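Local coordinates for ribosome-inactivating protein 3 (Zea mays, PDB 2PQI), which belongs to the plant ribosome-inactivating protein family and has a mixed alpha/beta fold built on a six-stranded sheet, at residues A[47-50]-A[51-54]. Residues are numbered along the deposited sequence; the frame is centred on the assembly and turned at random.
Sequences KVPE and LWLY
Pro49 and Trp52 meet in a local contact, three residues apart, where the loop that follows helix 16-28 runs into strand 52-58 of the mixed sheet. The proline ring lies obliquely against the benzo half of the indole, and its CG carries the contact, 3.2 Å from Trp52 CZ2 and 3.7 Å from Trp52 CE2. From the same proline, the carbonyl adds a polar link: Trp52 NE1 donates to Pro49 O over 3.3 Å, a weak hydrogen bond whose N-H···O angle of 138° is well short of straight. Trp52 carries its CG opposite the carbonyl carbon (chi1 -70°), and this together with chi2 of 85° brings the six-membered ring alongside the proline. Tyr54, two residues on in the strand, places its OH 3.7 Å above one face of the indole, offset toward the rim. Arg69 of strand 63-69 touches both Pro49 and Trp52, while the backbone of Trp52 pairs with Lys2 in strand 2-8.

Glu50 and Leu51 run side by side in the same direction, with Glu50 CG 3.9 Å from Leu51 CG; the glutamate carboxylate reaches Lys46 in a salt bridge. The indole N-H finds an acceptor three residues back in the chain, and this weak bond acts together with the apolar contact of the buried proline on tryptophan, which probably matters at least as much at the strand entry.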
ATOM      1  N   LYS A  47      16.797  -7.372   5.057  1.00 37.71           N
ATOM      2  CA  LYS A  47      16.230  -8.707   5.069  1.00 38.81           C
ATOM      3  C   LYS A  47      15.148  -8.667   6.158  1.00 38.58           C
ATOM      4  O   LYS A  47      13.994  -9.043   5.937  1.00 37.74           O
ATOM      5  CB  LYS A  47      17.322  -9.701   5.430  1.00 39.70           C
ATOM      6  CG  LYS A  47      17.433 -10.874   4.487  1.00 48.05           C
ATOM      7  CD  LYS A  47      18.906 -11.228   4.205  1.00 56.46           C
ATOM      8  CE  LYS A  47      19.505 -10.359   3.086  1.00 55.44           C
ATOM      9  NZ  LYS A  47      20.928 -10.704   2.782  1.00 57.78           N
ATOM     10  N   VAL A  48      15.543  -8.179   7.329  1.00 34.78           N
ATOM     11  CA  VAL A  48      14.666  -8.057   8.476  1.00 32.69           C
ATOM     12  C   VAL A  48      14.419  -6.568   8.652  1.00 35.16           C
ATOM     13  O   VAL A  48      15.314  -5.840   9.067  1.00 40.88           O
ATOM     14  CB  VAL A  48      15.345  -8.616   9.760  1.00 30.03           C
ATOM     15  CG1 VAL A  48      14.506  -8.283  10.981  1.00 28.02           C
ATOM     16  CG2 VAL A  48      15.526 -10.126   9.649  1.00 22.56           C
ATOM     17  N   PRO A  49      13.202  -6.093   8.334  1.00 35.34           N
ATOM     18  CA  PRO A  49      12.825  -4.678   8.452  1.00 33.92           C
ATOM     19  C   PRO A  49      12.911  -4.117   9.867  1.00 37.35           C
ATOM     20  O   PRO A  49      12.507  -4.770  10.827  1.00 34.51           O
ATOM     21  CB  PRO A  49      11.398  -4.658   7.911  1.00 31.91           C
ATOM     22  CG  PRO A  49      10.906  -6.022   8.225  1.00 31.55           C
ATOM     23  CD  PRO A  49      12.066  -6.886   7.838  1.00 35.36           C
ATOM     24  N   GLU A  50      13.432  -2.900  10.000  1.00 41.68           N
ATOM     25  CA  GLU A  50      13.538  -2.297  11.322  1.00 42.95           C
ATOM     26  C   GLU A  50      12.509  -1.196  11.550  1.00 38.73           C
ATOM     27  O   GLU A  50      12.169  -0.897  12.684  1.00 42.74           O
ATOM     28  CB  GLU A  50      14.967  -1.781  11.578  1.00 50.61           C
ATOM     29  CG  GLU A  50      15.306  -0.379  11.082  1.00 60.41           C
ATOM     30  CD  GLU A  50      16.761  -0.010  11.371  1.00 67.10           C
ATOM     31  OE1 GLU A  50      17.541  -0.928  11.713  1.00 64.76           O
ATOM     32  OE2 GLU A  50      17.127   1.183  11.249  1.00 70.32           O
ATOM     33  N   LEU A  51      12.001  -0.603  10.477  1.00 36.25           N
ATOM     34  CA  LEU A  51      10.991   0.441  10.607  1.00 30.50           C
ATOM     35  C   LEU A  51       9.645  -0.096  10.151  1.00 27.61           C
ATOM     36  O   LEU A  51       9.539  -0.680   9.067  1.00 23.04           O
ATOM     37  CB  LEU A  51      11.381   1.676   9.790  1.00 27.23           C
ATOM     38  CG  LEU A  51      12.626   2.371  10.344  1.00 23.55           C
ATOM     39  CD1 LEU A  51      12.987   3.543   9.465  1.00 21.04           C
ATOM     40  CD2 LEU A  51      12.359   2.837  11.769  1.00 24.75           C
ATOM     41  N   TRP A  52       8.629   0.107  10.993  1.00 23.41           N
ATOM     42  CA  TRP A  52       7.280  -0.373  10.732  1.00 22.44           C
ATOM     43  C   TRP A  52       6.190   0.655  10.894  1.00 24.41           C
ATOM     44  O   TRP A  52       6.252   1.528  11.770  1.00 27.36           O
ATOM     45  CB  TRP A  52       6.923  -1.552  11.648  1.00 21.62           C
ATOM     46  CG  TRP A  52       7.651  -2.812  11.354  1.00 21.01           C
ATOM     47  CD1 TRP A  52       8.878  -3.168  11.813  1.00 23.14           C
ATOM     48  CD2 TRP A  52       7.202  -3.890  10.521  1.00 21.33           C
ATOM     49  NE1 TRP A  52       9.227  -4.403  11.327  1.00 25.80           N
ATOM     50  CE2 TRP A  52       8.215  -4.873  10.531  1.00 23.78           C
ATOM     51  CE3 TRP A  52       6.040  -4.121   9.768  1.00 20.01           C
ATOM     52  CZ2 TRP A  52       8.109  -6.079   9.811  1.00 21.79           C
ATOM     53  CZ3 TRP A  52       5.934  -5.316   9.051  1.00 25.99           C
ATOM     54  CH2 TRP A  52       6.971  -6.283   9.082  1.00 22.29           C
ATOM     55  N   LEU A  53       5.167   0.508  10.062  1.00 19.60           N
ATOM     56  CA  LEU A  53       4.002   1.372  10.097  1.00 23.67           C
ATOM     57  C   LEU A  53       2.859   0.496  10.620  1.00 24.95           C
ATOM     58  O   LEU A  53       2.569  -0.543  10.022  1.00 24.32           O
ATOM     59  CB  LEU A  53       3.689   1.835   8.677  1.00 23.12           C
ATOM     60  CG  LEU A  53       3.089   3.207   8.414  1.00 24.55           C
ATOM     61  CD1 LEU A  53       3.888   4.270   9.151  1.00 25.12           C
ATOM     62  CD2 LEU A  53       3.104   3.486   6.918  1.00 30.52           C
ATOM     63  N   TYR A  54       2.244   0.860  11.743  1.00 20.95           N
ATOM     64  CA  TYR A  54       1.106   0.076  12.237  1.00 25.65           C
ATOM     65  C   TYR A  54      -0.112   0.950  12.108  1.00 29.16           C
ATOM     66  O   TYR A  54      -0.330   1.833  12.939  1.00 25.27           O
ATOM     67  CB  TYR A  54       1.269  -0.351  13.692  1.00 26.81           C
ATOM     68  CG  TYR A  54       2.299  -1.425  13.848  1.00 29.38           C
ATOM     69  CD1 TYR A  54       3.608  -1.107  14.224  1.00 33.40           C
ATOM     70  CD2 TYR A  54       2.004  -2.750  13.531  1.00 31.13           C
ATOM     71  CE1 TYR A  54       4.599  -2.074  14.273  1.00 37.61           C
ATOM     72  CE2 TYR A  54       2.995  -3.737  13.577  1.00 35.52           C
ATOM     73  CZ  TYR A  54       4.290  -3.386  13.947  1.00 36.75           C
ATOM     74  OH  TYR A  54       5.288  -4.326  13.969  1.00 37.78           O
TER